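Local coordinates for urocanate hydratase (Paenibacillus sp. Soil724D2, PDB 7NED), which uses tightly bound NAD+ as a cofactor and probably adds water to thiourocanate during the bacterial breakdown of ergothioneine, at residues L39-Y42 with K47-R50; A43-A48 with L260-V265. One frame throughout, in Å; residues are numbered along the deposited sequence.

Interaction 1 of 2, residues L39-Y42 with K47-R50; sequences LIVY and KAAR. With URO ((2E)-3-(1H-imidazol-4-yl)acrylic acid), chain B; NAD (nicotinamide-adenine-dinucleotide), chain C.
I40 and K47 face each other as an antiparallel, non-hydrogen-bonded pair, their CA atoms 4.3 Å apart, in a hairpin of the two short strands 40-42 and 46-47. Between these two segments the backbone hydrogen bond lies on the L39 side of this pair, where A48 N donates to L39 O at 2.9 Å with an angle of 158° at the hydrogen. The same oxygen receives a second, softer contact from K47 CA at 3.1 Å, a CA-H...O approach.

On the face that I40 and K47 share, the two side chains cross obliquely, and I40 CG1 rests against both CG and CE of K47, 3.9 Å from each. Only the aliphatic part of the lysine is used here; its NZ is hydrogen-bonded to E38 O. Elsewhere the packing is made by methyl groups. L39 CD1 lies 3.8 Å from A49 O, and V41 CG2 meets A48 CB at 3.9 Å.

Y42 makes no contact with K47-R50; its ring lies beside the ligands. With chi1 at 73°, its CG sits between the backbone N and the carbonyl carbon, and the ring presents its edge to both ligands: NAD O1N lies in the ring plane, 3.3 Å from Y42 CD2, and urocanate CAE is also in that plane. The hydroxyl is hydrogen-bonded to the backbone nitrogens of L122 and T123, which fix its end, while Y129 stacks on the ring.

Helix 17-31 packs against the hairpin, with V29 touching V41 and A48, and L30 touching L39 and A48. Beyond K47, the chain passes R50, hydrogen-bonded to backbone oxygens of Q74, S75 and G115, into helix 52-64.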
ATOM      1  N   LEU A  39       8.873  22.317  -8.673  1.00 21.49           N
ATOM      2  CA  LEU A  39       7.685  21.470  -8.601  1.00 21.75           C
ATOM      3  C   LEU A  39       7.189  21.288  -7.168  1.00 21.27           C
ATOM      4  O   LEU A  39       6.374  20.394  -6.897  1.00 20.42           O
ATOM      5  CB  LEU A  39       7.944  20.107  -9.261  1.00 15.81           C
ATOM      6  CG  LEU A  39       8.122  20.201 -10.780  1.00 20.49           C
ATOM      7  CD1 LEU A  39       8.649  18.920 -11.426  1.00 19.72           C
ATOM      8  CD2 LEU A  39       6.787  20.567 -11.426  1.00 23.00           C
ATOM      9  N   ILE A  40       7.630  22.131  -6.235  1.00 19.11           N
ATOM     10  CA  ILE A  40       7.316  21.917  -4.818  1.00 17.62           C
ATOM     11  C   ILE A  40       6.028  22.654  -4.483  1.00 16.36           C
ATOM     12  O   ILE A  40       5.928  23.874  -4.667  1.00 21.64           O
ATOM     13  CB  ILE A  40       8.467  22.367  -3.909  1.00 19.20           C
ATOM     14  CG1 ILE A  40       9.687  21.455  -4.107  1.00 19.24           C
ATOM     15  CG2 ILE A  40       8.030  22.351  -2.457  1.00 20.70           C
ATOM     16  CD1 ILE A  40      10.924  21.968  -3.389  1.00 22.96           C
ATOM     17  N   VAL A  41       5.023  21.918  -4.011  1.00 16.07           N
ATOM     18  CA  VAL A  41       3.746  22.544  -3.674  1.00 16.46           C
ATOM     19  C   VAL A  41       3.742  23.070  -2.236  1.00 18.50           C
ATOM     20  O   VAL A  41       3.364  24.221  -1.981  1.00 19.50           O
ATOM     21  CB  VAL A  41       2.588  21.553  -3.932  1.00 13.97           C
ATOM     22  CG1 VAL A  41       1.231  22.200  -3.593  1.00 15.37           C
ATOM     23  CG2 VAL A  41       2.629  21.065  -5.396  1.00 14.47           C
ATOM     24  N   TYR A  42       4.185  22.264  -1.272  1.00 16.16           N
ATOM     25  CA  TYR A  42       4.138  22.676   0.121  1.00 15.30           C
ATOM     26  C   TYR A  42       5.003  21.718   0.935  1.00 17.68           C
ATOM     27  O   TYR A  42       5.614  20.777   0.390  1.00 17.78           O
ATOM     28  CB  TYR A  42       2.679  22.739   0.599  1.00 18.07           C
ATOM     29  CG  TYR A  42       2.011  21.402   0.815  1.00 20.08           C
ATOM     30  CD1 TYR A  42       1.555  20.648  -0.242  1.00 17.26           C
ATOM     31  CD2 TYR A  42       1.850  20.900   2.096  1.00 23.71           C
ATOM     32  CE1 TYR A  42       0.910  19.405  -0.035  1.00 18.15           C
ATOM     33  CE2 TYR A  42       1.243  19.674   2.319  1.00 23.11           C
ATOM     34  CZ  TYR A  42       0.772  18.934   1.229  1.00 20.08           C
ATOM     35  OH  TYR A  42       0.144  17.739   1.443  1.00 21.36           O
ATOM     36  N   LYS A  47       6.074  17.334  -3.839  1.00 15.79           N
ATOM     37  CA  LYS A  47       6.168  17.744  -5.226  1.00 16.39           C
ATOM     38  C   LYS A  47       4.953  17.291  -6.022  1.00 18.83           C
ATOM     39  O   LYS A  47       4.346  16.247  -5.742  1.00 18.17           O
ATOM     40  CB  LYS A  47       7.453  17.170  -5.831  1.00 19.64           C
ATOM     41  CG  LYS A  47       8.720  17.811  -5.247  1.00 20.57           C
ATOM     42  CD  LYS A  47       9.947  17.438  -6.048  1.00 24.55           C
ATOM     43  CE  LYS A  47      11.185  18.229  -5.654  1.00 26.76           C
ATOM     44  NZ  LYS A  47      11.892  18.800  -6.859  1.00 32.75           N
ATOM     45  N   ALA A  48       4.640  18.057  -7.054  1.00 15.36           N
ATOM     46  CA  ALA A  48       3.515  17.747  -7.918  1.00 15.35           C
ATOM     47  C   ALA A  48       3.841  16.694  -8.959  1.00 16.86           C
ATOM     48  O   ALA A  48       2.914  16.116  -9.537  1.00 15.85           O
ATOM     49  CB  ALA A  48       3.049  19.018  -8.630  1.00 15.35           C
ATOM     50  N   ALA A  49       5.120  16.506  -9.285  1.00 17.97           N
ATOM     51  CA  ALA A  49       5.543  15.516 -10.281  1.00 14.75           C
ATOM     52  C   ALA A  49       7.001  15.228 -10.010  1.00 16.16           C
ATOM     53  O   ALA A  49       7.648  15.943  -9.255  1.00 14.31           O
ATOM     54  CB  ALA A  49       5.381  16.000 -11.721  1.00 16.05           C
ATOM     55  N   ARG A  50       7.531  14.184 -10.648  1.00 16.18           N
ATOM     56  CA  ARG A  50       8.886  13.811 -10.270  1.00 18.09           C
ATOM     57  C   ARG A  50       9.898  14.816 -10.801  1.00 16.87           C
ATOM     58  O   ARG A  50      10.917  15.067 -10.157  1.00 18.39           O
ATOM     59  CB  ARG A  50       9.237  12.408 -10.759  1.00 18.49           C
ATOM     60  CG  ARG A  50      10.538  11.948 -10.147  1.00 19.93           C
ATOM     61  CD  ARG A  50      10.931  10.583 -10.605  1.00 19.72           C
ATOM     62  NE  ARG A  50       9.863   9.571 -10.407  1.00 18.73           N
ATOM     63  CZ  ARG A  50      10.008   8.293 -10.723  1.00 19.48           C
ATOM     64  NH1 ARG A  50      11.163   7.877 -11.244  1.00 15.89           N
ATOM     65  NH2 ARG A  50       8.999   7.440 -10.573  1.00 16.70           N
TER
HETATM   66  OAA URO B 701      -4.797  20.403   2.842  0.69 21.59           O
HETATM   67  CAI URO B 701      -3.815  19.983   2.096  0.69 14.42           C
HETATM   68  OAB URO B 701      -3.777  20.142   0.941  0.69 14.11           O
HETATM   69  CAC URO B 701      -2.707  19.236   2.713  0.69 25.17           C
HETATM   70  CAD URO B 701      -2.715  19.007   4.000  0.69 26.90           C
HETATM   71  CAJ URO B 701      -1.573  18.283   4.418  0.69 25.48           C
HETATM   72  CAF URO B 701      -1.099  18.122   5.686  0.69 28.08           C
HETATM   73  NAH URO B 701       0.128  17.512   5.674  0.69 29.29           N
HETATM   74  CAE URO B 701       0.384  17.300   4.403  0.69 24.87           C
HETATM   75  NAG URO B 701      -0.609  17.749   3.604  0.69 26.80           N
HETATM   76  PA  NAD C 702       6.349  24.804   4.395  1.00 17.81           P
HETATM   77  O1A NAD C 702       7.744  24.185   4.367  1.00 19.66           O
HETATM   78  O2A NAD C 702       5.689  25.503   3.276  1.00 21.25           O
HETATM   79  O5B NAD C 702       6.555  26.065   5.509  1.00 20.62           O
HETATM   80  C5B NAD C 702       7.303  25.735   6.609  1.00 17.30           C
HETATM   81  C4B NAD C 702       7.604  27.145   7.299  1.00 18.90           C
HETATM   82  O4B NAD C 702       8.403  27.029   8.443  0.89 17.75           O
HETATM   83  C3B NAD C 702       8.429  27.908   6.213  1.00 20.33           C
HETATM   84  O3B NAD C 702       7.894  29.150   6.008  1.00 22.07           O
HETATM   85  C2B NAD C 702       9.840  28.007   6.871  1.00 20.75           C
HETATM   86  O2B NAD C 702      10.467  29.214   6.632  1.00 21.27           O
HETATM   87  C1B NAD C 702       9.422  28.042   8.338  0.93 16.27           C
HETATM   88  N9A NAD C 702      10.452  27.595   9.276  1.00 17.75           N
HETATM   89  C8A NAD C 702      11.379  26.565   9.150  1.00 20.48           C
HETATM   90  N7A NAD C 702      12.161  26.443  10.194  1.00 19.39           N
HETATM   91  C5A NAD C 702      11.719  27.422  11.075  1.00 18.68           C
HETATM   92  C6A NAD C 702      12.150  27.815  12.362  1.00 20.42           C
HETATM   93  N6A NAD C 702      13.163  27.180  12.992  0.94 20.45           N
HETATM   94  N1A NAD C 702      11.518  28.836  13.006  0.98 21.10           N
HETATM   95  C2A NAD C 702      10.529  29.452  12.312  1.00 19.42           C
HETATM   96  N3A NAD C 702      10.018  29.194  11.097  1.00 19.51           N
HETATM   97  C4A NAD C 702      10.651  28.162  10.499  0.77 18.71           C
HETATM   98  O3  NAD C 702       5.595  23.674   5.176  0.87 15.44           O
HETATM   99  PN  NAD C 702       4.002  23.679   5.245  1.00 17.80           P
HETATM  100  O1N NAD C 702       3.180  23.213   4.080  1.00 18.36           O
HETATM  101  O2N NAD C 702       3.590  24.891   6.054  1.00 15.49           O
HETATM  102  O5D NAD C 702       3.651  22.421   6.370  1.00 16.71           O
HETATM  103  C5D NAD C 702       4.303  22.594   7.641  0.84 17.74           C
HETATM  104  C4D NAD C 702       4.058  21.368   8.476  1.00 16.46           C
HETATM  105  O4D NAD C 702       2.687  21.014   8.478  1.00 21.77           O
HETATM  106  C3D NAD C 702       4.789  20.200   7.631  0.82 18.41           C
HETATM  107  O3D NAD C 702       5.501  19.315   8.488  1.00 18.47           O
HETATM  108  C2D NAD C 702       3.597  19.420   6.964  1.00 18.79           C
HETATM  109  O2D NAD C 702       3.758  18.066   6.854  0.80 19.00           O
HETATM  110  C1D NAD C 702       2.719  19.627   8.239  1.00 24.78           C
HETATM  111  N1N NAD C 702       1.339  19.121   8.210  1.00 28.54           N
HETATM  112  C2N NAD C 702       1.320  17.740   8.237  0.05 24.90           C
HETATM  113  C3N NAD C 702       0.122  17.045   8.287  0.44 27.97           C
HETATM  114  C7N NAD C 702       0.214  15.513   8.249  0.54 27.19           C
HETATM  115  O7N NAD C 702      -0.639  14.760   8.717  0.70 27.64           O
HETATM  116  N7N NAD C 702       1.295  14.962   7.582  0.79 27.62           N
HETATM  117  C4N NAD C 702      -1.050  17.811   8.334  0.58 29.33           C
HETATM  118  C5N NAD C 702      -0.981  19.203   8.323  1.00 27.13           C
HETATM  119  C6N NAD C 702       0.254  19.875   8.279  1.00 29.25           C

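Interaction 2 of 2, residues A43-A48 with L260-V265; sequences AALAKA and LVYGYV. With NAD (nicotinamide-adenine-dinucleotide), chain C.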
ATOM      1  N   ALA A  43       5.083  21.969   2.240  1.00 15.56           N
ATOM      2  CA  ALA A  43       5.756  21.038   3.162  1.00 16.35           C
ATOM      3  C   ALA A  43       7.200  20.760   2.738  1.00 15.91           C
ATOM      4  O   ALA A  43       7.716  19.638   2.873  1.00 18.01           O
ATOM      5  CB  ALA A  43       4.974  19.741   3.290  1.00 15.71           C
ATOM      6  N   ALA A  44       7.846  21.782   2.186  1.00 17.02           N
ATOM      7  CA  ALA A  44       9.290  21.830   1.948  1.00 19.60           C
ATOM      8  C   ALA A  44       9.722  21.026   0.732  1.00 19.11           C
ATOM      9  O   ALA A  44      10.572  21.473  -0.052  1.00 20.08           O
ATOM     10  CB  ALA A  44      10.076  21.344   3.171  1.00 21.83           C
ATOM     11  N   LEU A  45       9.172  19.823   0.565  1.00 18.80           N
ATOM     12  CA  LEU A  45       9.595  19.032  -0.586  1.00 18.75           C
ATOM     13  C   LEU A  45       8.468  18.162  -1.145  1.00 18.77           C
ATOM     14  O   LEU A  45       8.750  17.196  -1.864  1.00 17.87           O
ATOM     15  CB  LEU A  45      10.819  18.195  -0.210  1.00 19.61           C
ATOM     16  CG  LEU A  45      10.579  17.010   0.726  1.00 21.13           C
ATOM     17  CD1 LEU A  45      11.822  16.070   0.679  1.00 24.07           C
ATOM     18  CD2 LEU A  45      10.289  17.449   2.196  1.00 19.30           C
ATOM     19  N   ALA A  46       7.207  18.506  -0.876  1.00 16.88           N
ATOM     20  CA  ALA A  46       6.090  17.765  -1.446  1.00 16.19           C
ATOM     21  C   ALA A  46       5.906  18.234  -2.878  1.00 18.43           C
ATOM     22  O   ALA A  46       5.635  19.405  -3.114  1.00 15.68           O
ATOM     23  CB  ALA A  46       4.823  17.970  -0.625  1.00 15.66           C
ATOM     24  N   LYS A  47       6.074  17.334  -3.839  1.00 15.79           N
ATOM     25  CA  LYS A  47       6.168  17.744  -5.226  1.00 16.39           C
ATOM     26  C   LYS A  47       4.953  17.291  -6.022  1.00 18.83           C
ATOM     27  O   LYS A  47       4.346  16.247  -5.742  1.00 18.17           O
ATOM     28  CB  LYS A  47       7.453  17.170  -5.831  1.00 19.64           C
ATOM     29  CG  LYS A  47       8.720  17.811  -5.247  1.00 20.57           C
ATOM     30  CD  LYS A  47       9.947  17.438  -6.048  1.00 24.55           C
ATOM     31  CE  LYS A  47      11.185  18.229  -5.654  1.00 26.76           C
ATOM     32  NZ  LYS A  47      11.892  18.800  -6.859  1.00 32.75           N
ATOM     33  N   ALA A  48       4.640  18.057  -7.054  1.00 15.36           N
ATOM     34  CA  ALA A  48       3.515  17.747  -7.918  1.00 15.35           C
ATOM     35  C   ALA A  48       3.841  16.694  -8.959  1.00 16.86           C
ATOM     36  O   ALA A  48       2.914  16.116  -9.537  1.00 15.85           O
ATOM     37  CB  ALA A  48       3.049  19.018  -8.630  1.00 15.35           C
ATOM     38  N   LEU A 260      14.674  17.597   8.069  1.00 21.51           N
ATOM     39  CA  LEU A 260      15.838  18.287   8.598  1.00 22.73           C
ATOM     40  C   LEU A 260      16.797  18.730   7.509  1.00 24.93           C
ATOM     41  O   LEU A 260      17.805  19.380   7.812  1.00 25.87           O
ATOM     42  CB  LEU A 260      16.570  17.384   9.599  1.00 24.46           C
ATOM     43  CG  LEU A 260      15.722  16.742  10.709  1.00 27.32           C
ATOM     44  CD1 LEU A 260      16.575  15.966  11.728  1.00 28.73           C
ATOM     45  CD2 LEU A 260      14.848  17.793  11.377  1.00 27.64           C
ATOM     46  N   VAL A 261      16.529  18.399   6.251  1.00 21.18           N
ATOM     47  CA  VAL A 261      17.394  18.830   5.174  1.00 24.44           C
ATOM     48  C   VAL A 261      16.775  19.988   4.409  1.00 27.28           C
ATOM     49  O   VAL A 261      17.453  20.962   4.086  1.00 26.21           O
ATOM     50  CB  VAL A 261      17.714  17.646   4.231  1.00 24.44           C
ATOM     51  CG1 VAL A 261      18.390  18.162   2.974  1.00 24.90           C
ATOM     52  CG2 VAL A 261      18.515  16.566   4.949  1.00 23.32           C
ATOM     53  N   TYR A 262      15.477  19.905   4.140  1.00 23.27           N
ATOM     54  CA  TYR A 262      14.809  20.921   3.367  1.00 22.52           C
ATOM     55  C   TYR A 262      13.825  21.756   4.173  1.00 21.11           C
ATOM     56  O   TYR A 262      13.285  22.707   3.618  1.00 21.65           O
ATOM     57  CB  TYR A 262      14.065  20.274   2.195  1.00 22.17           C
ATOM     58  CG  TYR A 262      15.022  19.528   1.273  1.00 21.09           C
ATOM     59  CD1 TYR A 262      15.297  18.187   1.460  1.00 27.38           C
ATOM     60  CD2 TYR A 262      15.700  20.213   0.268  1.00 25.60           C
ATOM     61  CE1 TYR A 262      16.190  17.515   0.614  1.00 25.88           C
ATOM     62  CE2 TYR A 262      16.573  19.569  -0.563  1.00 31.69           C
ATOM     63  CZ  TYR A 262      16.822  18.230  -0.386  1.00 28.23           C
ATOM     64  OH  TYR A 262      17.710  17.627  -1.232  1.00 29.34           O
ATOM     65  N   GLY A 263      13.576  21.417   5.441  1.00 20.15           N
ATOM     66  CA  GLY A 263      12.510  22.042   6.205  1.00 21.01           C
ATOM     67  C   GLY A 263      13.023  22.945   7.315  1.00 22.72           C
ATOM     68  O   GLY A 263      13.266  24.132   7.094  1.00 29.42           O
ATOM     69  N   TYR A 264      13.238  22.377   8.488  1.00 19.84           N
ATOM     70  CA  TYR A 264      13.485  23.148   9.709  1.00 20.26           C
ATOM     71  C   TYR A 264      14.822  23.893   9.677  1.00 22.88           C
ATOM     72  O   TYR A 264      15.890  23.290   9.489  1.00 20.52           O
ATOM     73  CB  TYR A 264      13.460  22.197  10.901  1.00 16.97           C
ATOM     74  CG  TYR A 264      13.327  22.940  12.174  1.00 20.97           C
ATOM     75  CD1 TYR A 264      14.424  23.558  12.753  1.00 20.68           C
ATOM     76  CD2 TYR A 264      12.083  23.097  12.768  1.00 20.23           C
ATOM     77  CE1 TYR A 264      14.290  24.296  13.941  1.00 23.12           C
ATOM     78  CE2 TYR A 264      11.937  23.815  13.962  1.00 19.19           C
ATOM     79  CZ  TYR A 264      13.041  24.413  14.528  1.00 22.49           C
ATOM     80  OH  TYR A 264      12.894  25.120  15.695  1.00 22.31           O
ATOM     81  N   VAL A 265      14.778  25.204   9.908  1.00 21.09           N
ATOM     82  CA  VAL A 265      15.976  26.039   9.895  1.00 22.30           C
ATOM     83  C   VAL A 265      16.581  26.036  11.294  1.00 24.22           C
ATOM     84  O   VAL A 265      15.913  26.478  12.246  1.00 22.73           O
ATOM     85  CB  VAL A 265      15.671  27.467   9.455  1.00 25.05           C
ATOM     86  CG1 VAL A 265      16.962  28.247   9.458  1.00 24.20           C
ATOM     87  CG2 VAL A 265      15.002  27.446   8.069  1.00 18.99           C
TER
HETATM   88  PA  NAD C 702       6.349  24.804   4.395  1.00 17.81           P
HETATM   89  O1A NAD C 702       7.744  24.185   4.367  1.00 19.66           O
HETATM   90  O2A NAD C 702       5.689  25.503   3.276  1.00 21.25           O
HETATM   91  O5B NAD C 702       6.555  26.065   5.509  1.00 20.62           O
HETATM   92  C5B NAD C 702       7.303  25.735   6.609  1.00 17.30           C
HETATM   93  C4B NAD C 702       7.604  27.145   7.299  1.00 18.90           C
HETATM   94  O4B NAD C 702       8.403  27.029   8.443  0.89 17.75           O
HETATM   95  C3B NAD C 702       8.429  27.908   6.213  1.00 20.33           C
HETATM   96  O3B NAD C 702       7.894  29.150   6.008  1.00 22.07           O
HETATM   97  C2B NAD C 702       9.840  28.007   6.871  1.00 20.75           C
HETATM   98  O2B NAD C 702      10.467  29.214   6.632  1.00 21.27           O
HETATM   99  C1B NAD C 702       9.422  28.042   8.338  0.93 16.27           C
HETATM  100  N9A NAD C 702      10.452  27.595   9.276  1.00 17.75           N
HETATM  101  C8A NAD C 702      11.379  26.565   9.150  1.00 20.48           C
HETATM  102  N7A NAD C 702      12.161  26.443  10.194  1.00 19.39           N
HETATM  103  C5A NAD C 702      11.719  27.422  11.075  1.00 18.68           C
HETATM  104  C6A NAD C 702      12.150  27.815  12.362  1.00 20.42           C
HETATM  105  N6A NAD C 702      13.163  27.180  12.992  0.94 20.45           N
HETATM  106  N1A NAD C 702      11.518  28.836  13.006  0.98 21.10           N
HETATM  107  C2A NAD C 702      10.529  29.452  12.312  1.00 19.42           C
HETATM  108  N3A NAD C 702      10.018  29.194  11.097  1.00 19.51           N
HETATM  109  C4A NAD C 702      10.651  28.162  10.499  0.77 18.71           C
HETATM  110  O3  NAD C 702       5.595  23.674   5.176  0.87 15.44           O
HETATM  111  PN  NAD C 702       4.002  23.679   5.245  1.00 17.80           P
HETATM  112  O1N NAD C 702       3.180  23.213   4.080  1.00 18.36           O
HETATM  113  O2N NAD C 702       3.590  24.891   6.054  1.00 15.49           O
HETATM  114  O5D NAD C 702       3.651  22.421   6.370  1.00 16.71           O
HETATM  115  C5D NAD C 702       4.303  22.594   7.641  0.84 17.74           C
HETATM  116  C4D NAD C 702       4.058  21.368   8.476  1.00 16.46           C
HETATM  117  O4D NAD C 702       2.687  21.014   8.478  1.00 21.77           O
HETATM  118  C3D NAD C 702       4.789  20.200   7.631  0.82 18.41           C
HETATM  119  O3D NAD C 702       5.501  19.315   8.488  1.00 18.47           O
HETATM  120  C2D NAD C 702       3.597  19.420   6.964  1.00 18.79           C
HETATM  121  O2D NAD C 702       3.758  18.066   6.854  0.80 19.00           O
HETATM  122  C1D NAD C 702       2.719  19.627   8.239  1.00 24.78           C
HETATM  123  N1N NAD C 702       1.339  19.121   8.210  1.00 28.54           N
HETATM  124  C2N NAD C 702       1.320  17.740   8.237  0.05 24.90           C
HETATM  125  C3N NAD C 702       0.122  17.045   8.287  0.44 27.97           C
HETATM  126  C7N NAD C 702       0.214  15.513   8.249  0.54 27.19           C
HETATM  127  O7N NAD C 702      -0.639  14.760   8.717  0.70 27.64           O
HETATM  128  N7N NAD C 702       1.295  14.962   7.582  0.79 27.62           N
HETATM  129  C4N NAD C 702      -1.050  17.811   8.334  0.58 29.33           C
HETATM  130  C5N NAD C 702      -0.981  19.203   8.323  1.00 27.13           C
HETATM  131  C6N NAD C 702       0.254  19.875   8.279  1.00 29.25           C
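A44 CB packs against Y262, 3.5 Å from its O and 4.2 Å from its CB, and also touches the CA of G263. Beside it, L45 crosses the tyrosine at about a right angle, with L45 CD1 4.1 Å from Y262 CD1.

The side chain of Y264 passes the N7A-N6A edge of adenine. From CB it extends with CG anti to the backbone N (chi1 -164°); CG lies 4.2 Å from NAD N7A, and CD1, CE2 and OH border NAD N6A, which sits over one ring face, displaced toward the rim; CE1 and CZ come nearest, each 3.2 Å away. OH is also hydrogen-bonded to E296. With a leucine here, the adenine amino group would probably lose the ring face beneath it and the E296 carboxylate its hydroxyl partner.

V265 N donates to NAD N7A at 2.9 Å and 172°, and its O accepts a weak bond from N6A, so one residue's backbone reads adenine's Hoogsteen edge. At the pyrophosphate, A43 N donates to NAD O1N, on the nicotinamide-side phosphate, at 2.9 Å. The segments thus meet by van der Waals contact, partly against a backbone carbonyl, with no mutual hydrogen bond, while the backbone of A43 and V265 bonds the dinucleotide.

Overall arrangement
Interactions 1 and 2 have centres 10 Å apart and overlap in the chain, sharing K47 and A48. Residues 43-45 form the turn of the hairpin whose strands, 40-42 and 46-47, make a small sheet of their own; a probable hydrogen bond from V41 N to A46 O (2.7 Å) joins the two contacts. Interaction 1 is local to the Urocanase N-terminal family region, whereas interaction 2 carries the hairpin turn across to 260-265, more than 200 residues later, in the Rossmann-like region. Both touch NAD, and Y42 adds urocanate. The pair illustrates how a short hairpin can contribute to a cofactor site while joining two parts of a chain.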